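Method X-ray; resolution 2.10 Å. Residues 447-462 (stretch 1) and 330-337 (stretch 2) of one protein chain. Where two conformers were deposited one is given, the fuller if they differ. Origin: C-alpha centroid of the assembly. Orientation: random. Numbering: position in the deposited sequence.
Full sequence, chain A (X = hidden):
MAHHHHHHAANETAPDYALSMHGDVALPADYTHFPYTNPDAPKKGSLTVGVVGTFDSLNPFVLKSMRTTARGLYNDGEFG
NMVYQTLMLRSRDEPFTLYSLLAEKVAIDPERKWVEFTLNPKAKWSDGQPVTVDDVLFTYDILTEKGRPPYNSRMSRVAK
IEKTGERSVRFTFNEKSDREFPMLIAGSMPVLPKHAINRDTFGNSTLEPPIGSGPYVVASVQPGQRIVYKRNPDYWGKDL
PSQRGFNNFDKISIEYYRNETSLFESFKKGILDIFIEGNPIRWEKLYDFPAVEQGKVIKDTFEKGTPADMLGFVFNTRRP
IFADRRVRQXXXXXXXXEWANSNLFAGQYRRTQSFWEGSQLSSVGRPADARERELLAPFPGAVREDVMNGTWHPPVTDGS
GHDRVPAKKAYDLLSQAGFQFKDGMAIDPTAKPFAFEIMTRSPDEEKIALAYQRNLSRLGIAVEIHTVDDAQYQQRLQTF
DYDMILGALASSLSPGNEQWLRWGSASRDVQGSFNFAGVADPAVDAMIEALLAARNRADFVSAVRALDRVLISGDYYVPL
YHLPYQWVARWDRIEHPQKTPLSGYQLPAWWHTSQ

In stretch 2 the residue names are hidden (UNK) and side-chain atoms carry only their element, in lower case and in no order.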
# COMPACT_ATOMS: atom_id res chain seq x y z
N LYS A 447 -6.35 -5.82 23.37
CA LYS A 447 -5.87 -4.77 24.23
C LYS A 447 -6.51 -3.43 23.89
O LYS A 447 -6.96 -2.71 24.78
CB LYS A 447 -4.37 -4.67 24.16
CG LYS A 447 -3.81 -3.64 25.13
CD LYS A 447 -2.35 -3.31 24.79
CE LYS A 447 -1.41 -4.48 25.04
NZ LYS A 447 -0.06 -4.17 24.47
N ILE A 448 -6.58 -3.10 22.60
CA ILE A 448 -7.19 -1.82 22.20
C ILE A 448 -8.72 -1.83 22.33
O ILE A 448 -9.33 -0.84 22.70
CB ILE A 448 -6.70 -1.36 20.80
CG1 ILE A 448 -6.99 0.10 20.59
CG2 ILE A 448 -7.32 -2.12 19.66
CD1 ILE A 448 -6.23 0.99 21.55
N ALA A 449 -9.32 -2.98 22.11
CA ALA A 449 -10.77 -3.12 22.28
C ALA A 449 -11.16 -2.95 23.76
O ALA A 449 -12.17 -2.32 24.08
CB ALA A 449 -11.23 -4.45 21.77
N LEU A 450 -10.33 -3.51 24.65
CA LEU A 450 -10.51 -3.36 26.08
C LEU A 450 -10.48 -1.90 26.47
O LEU A 450 -11.25 -1.49 27.29
CB LEU A 450 -9.44 -4.12 26.87
CG LEU A 450 -9.70 -5.63 26.98
CD1 LEU A 450 -8.44 -6.40 27.41
CD2 LEU A 450 -10.83 -5.92 27.99
N ALA A 451 -9.56 -1.14 25.89
CA ALA A 451 -9.48 0.28 26.22
C ALA A 451 -10.75 1.02 25.75
O ALA A 451 -11.29 1.83 26.48
CB ALA A 451 -8.22 0.89 25.62
N TYR A 452 -11.24 0.70 24.54
CA TYR A 452 -12.44 1.33 24.03
C TYR A 452 -13.66 0.92 24.89
O TYR A 452 -14.50 1.75 25.23
CB TYR A 452 -12.65 0.92 22.57
CG TYR A 452 -13.69 1.63 21.76
CD1 TYR A 452 -14.10 2.92 22.06
CD2 TYR A 452 -14.22 1.04 20.62
CE1 TYR A 452 -15.05 3.60 21.29
CE2 TYR A 452 -15.15 1.71 19.83
CZ TYR A 452 -15.58 3.01 20.18
OH TYR A 452 -16.51 3.69 19.39
N GLN A 453 -13.72 -0.36 25.21
CA GLN A 453 -14.75 -0.86 26.13
C GLN A 453 -14.85 -0.11 27.46
O GLN A 453 -15.97 0.16 27.90
CB GLN A 453 -14.56 -2.36 26.43
CG GLN A 453 -15.46 -2.89 27.55
CD GLN A 453 -15.04 -4.29 27.93
OE1 GLN A 453 -13.95 -4.49 28.43
NE2 GLN A 453 -15.84 -5.27 27.59
N ARG A 454 -13.72 0.24 28.08
CA ARG A 454 -13.77 1.00 29.33
C ARG A 454 -14.51 2.34 29.10
O ARG A 454 -15.38 2.73 29.91
CB ARG A 454 -12.38 1.14 29.97
CG ARG A 454 -11.89 -0.20 30.57
CD ARG A 454 -10.56 -0.13 31.37
NE ARG A 454 -9.36 0.19 30.56
CZ ARG A 454 -8.65 -0.72 29.89
NH1 ARG A 454 -9.03 -1.99 29.90
NH2 ARG A 454 -7.58 -0.39 29.20
N ASN A 455 -14.21 3.03 28.02
CA ASN A 455 -14.89 4.32 27.77
C ASN A 455 -16.39 4.20 27.43
O ASN A 455 -17.25 5.01 27.89
CB ASN A 455 -14.16 5.10 26.70
CG ASN A 455 -12.89 5.69 27.24
OD1 ASN A 455 -11.80 5.14 27.04
ND2 ASN A 455 -13.03 6.79 27.95
N LEU A 456 -16.73 3.17 26.67
CA LEU A 456 -18.13 2.92 26.33
C LEU A 456 -18.92 2.58 27.60
O LEU A 456 -20.05 3.03 27.75
CB LEU A 456 -18.26 1.80 25.26
CG LEU A 456 -17.57 2.17 23.92
CD1 LEU A 456 -17.22 0.98 23.02
CD2 LEU A 456 -18.43 3.11 23.16
N SER A 457 -18.33 1.77 28.48
CA SER A 457 -19.03 1.37 29.70
C SER A 457 -19.32 2.59 30.56
O SER A 457 -20.31 2.62 31.20
CB SER A 457 -18.25 0.37 30.53
OG SER A 457 -17.15 1.06 31.09
N ARG A 458 -18.47 3.59 30.53
CA ARG A 458 -18.75 4.79 31.30
C ARG A 458 -20.02 5.54 30.84
O ARG A 458 -20.59 6.29 31.62
CB ARG A 458 -17.55 5.73 31.31
CG ARG A 458 -16.32 5.21 32.06
CD ARG A 458 -15.18 6.24 32.04
NE ARG A 458 -15.65 7.58 32.51
CZ ARG A 458 -15.74 8.72 31.79
NH1 ARG A 458 -15.37 8.79 30.52
NH2 ARG A 458 -16.21 9.83 32.36
N LEU A 459 -20.48 5.34 29.61
CA LEU A 459 -21.77 5.88 29.16
C LEU A 459 -22.97 4.92 29.29
O LEU A 459 -24.02 5.17 28.74
CB LEU A 459 -21.67 6.33 27.69
CG LEU A 459 -21.64 7.84 27.50
CD1 LEU A 459 -20.25 8.31 27.82
CD2 LEU A 459 -21.98 8.22 26.07
N GLY A 460 -22.77 3.80 29.96
CA GLY A 460 -23.81 2.81 30.11
C GLY A 460 -23.94 1.82 28.96
O GLY A 460 -24.98 1.16 28.84
N ILE A 461 -22.91 1.70 28.15
CA ILE A 461 -22.96 0.78 27.01
C ILE A 461 -22.19 -0.54 27.30
O ILE A 461 -21.05 -0.49 27.71
CB ILE A 461 -22.37 1.44 25.76
CG1 ILE A 461 -23.09 2.75 25.50
CG2 ILE A 461 -22.44 0.48 24.56
CD1 ILE A 461 -22.45 3.57 24.42
N ALA A 462 -22.83 -1.68 27.10
CA ALA A 462 -22.21 -2.94 27.39
C ALA A 462 -21.54 -3.49 26.10
O ALA A 462 -22.18 -3.67 25.07
CB ALA A 462 -23.26 -3.91 27.92
N UNK A 330 -21.49 9.58 17.65
CA UNK A 330 -21.36 9.60 19.11
C UNK A 330 -20.34 8.57 19.61
O UNK A 330 -19.47 8.89 20.45
c UNK A 330 -22.70 9.30 19.77
N UNK A 331 -20.46 7.33 19.15
CA UNK A 331 -19.59 6.26 19.68
C UNK A 331 -18.12 6.47 19.30
O UNK A 331 -17.24 6.14 20.07
c UNK A 331 -20.05 4.89 19.23
c UNK A 331 -21.87 3.15 19.20
c UNK A 331 -21.45 4.52 19.73
c UNK A 331 -21.74 4.61 21.20
N UNK A 332 -17.89 6.98 18.10
CA UNK A 332 -16.57 7.42 17.66
C UNK A 332 -15.91 8.44 18.59
O UNK A 332 -14.70 8.40 18.74
N UNK A 333 -16.68 9.32 19.21
CA UNK A 333 -16.08 10.36 20.05
C UNK A 333 -15.47 9.77 21.32
O UNK A 333 -14.63 10.40 21.96
c UNK A 333 -18.99 12.95 19.84
c UNK A 333 -17.78 12.19 19.32
c UNK A 333 -16.79 13.11 18.64
c UNK A 333 -17.14 11.40 20.44
N UNK A 334 -15.90 8.55 21.69
CA UNK A 334 -15.54 8.00 22.99
C UNK A 334 -14.18 7.28 23.06
O UNK A 334 -13.66 7.03 24.18
c UNK A 334 -17.88 8.78 24.81
c UNK A 334 -16.63 7.07 23.48
c UNK A 334 -17.97 7.76 23.67
c UNK A 334 -19.00 6.73 24.00
N UNK A 335 -13.58 6.96 21.91
CA UNK A 335 -12.27 6.38 21.93
C UNK A 335 -11.22 7.42 22.42
O UNK A 335 -11.14 8.53 21.88
c UNK A 335 -9.40 5.94 19.96
c UNK A 335 -8.89 3.66 21.42
c UNK A 335 -7.87 4.31 20.77
c UNK A 335 -11.86 5.85 20.59
c UNK A 335 -10.17 4.15 21.34
c UNK A 335 -10.45 5.29 20.62
c UNK A 335 -8.13 5.44 20.04
N UNK A 336 -10.49 7.07 23.49
CA UNK A 336 -9.48 7.98 24.07
C UNK A 336 -8.11 7.61 23.56
O UNK A 336 -7.42 6.78 24.14
c UNK A 336 -8.68 9.04 26.22
c UNK A 336 -9.55 7.97 25.60
o UNK A 336 -7.74 9.54 25.54
o UNK A 336 -8.92 9.37 27.41
N UNK A 337 -7.73 8.22 22.44
CA UNK A 337 -6.46 7.92 21.86
C UNK A 337 -5.30 8.37 22.75
O UNK A 337 -4.27 7.68 22.83
c UNK A 337 -2.99 7.00 19.29
c UNK A 337 -6.26 8.54 20.48
c UNK A 337 -4.32 7.15 19.72
c UNK A 337 -2.72 9.37 19.32
c UNK A 337 -2.20 8.12 19.06
c UNK A 337 -4.04 9.51 19.78
c UNK A 337 -4.85 8.40 19.97
O HOH W 1 -11.42 9.65 28.02
O HOH W 2 -10.95 4.42 24.66

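Position 330 carries a single side-chain carbon and no branch, which identifies alanine. Ala330 CB comes no nearer than 6.4 Å to stretch 1, at Leu459 CD2, so Ala330 adds helix but no contact.

Position 331 has four side-chain carbons that fork at the second, the pattern of leucine. Its backbone O lies 2.6 Å from Tyr452 OH, and the hydroxyl donates a hydrogen bond to it. With Leu331 named, its methyl CD2 lies 3.5 Å from Ile461 CD1 and 4.1 Å from Leu456 CD2.

Position 332 has no side-chain atoms and is therefore glycine. An ideal CB would point away from stretch 1, with room for it, so this contact does not account for Gly332.

Position 333 again shows four carbons forked at the second, hence leucine. The CA-to-CB bond of Leu333 points sideways, and the nearest side-chain approach is Leu333 CB to Tyr452 OH, 7.8 Å, so the side chain takes no part.

Position 334 repeats the four-carbon fork, but here the CA-to-CB bond points toward stretch 1, and the residue has the largest covered area of its stretch, 99 Å². It is leucine. Leu334 CD1 is 3.8 Å from Leu456 CD2, and Leu334 CD2 is 3.9 Å from Leu459 CD1. Its backbone O sits 3.2 Å from Asn455 CB.

Position 335 has one carbon followed by a six-carbon ring without oxygen, which excludes tyrosine and gives phenylalanine. Ile448 CD1 approaches the ring edge, 3.8 Å from Phe335 CE1, while Tyr452 CD1 lies 4.0 Å from Phe335 CB.

Position 336 has two carbons, the second bearing two oxygens, which gives aspartate. At an N-cap position, the side chain of Asp336 caps a backbone N just past the stretch. Asp336 OD2 is 2.6 Å from water 1, which reaches Asn455 ND2 through a weak 3.3 Å bond; water 2 accepts from Asp336 N at 2.9 Å and donates to Asn455 OD1 at 2.6 Å.

Position 337 has one carbon and a six-carbon ring, again phenylalanine. The CA-to-CB bond of Phe337 points away, and its nearest side-chain atom, a CD carbon of the ring, is 6.7 Å from Ile448 CD1.

The contact buries 508 Å² in total and joins residues that, where they touch, are at least 113 positions apart in sequence. Leucine and isoleucine methyls pack around Leu331 and Leu334, Tyr452 supplies the direct hydrogen bond across, and two waters link Asn455 to Asp336.

Stretch 2 330-337: ALGLLFDF
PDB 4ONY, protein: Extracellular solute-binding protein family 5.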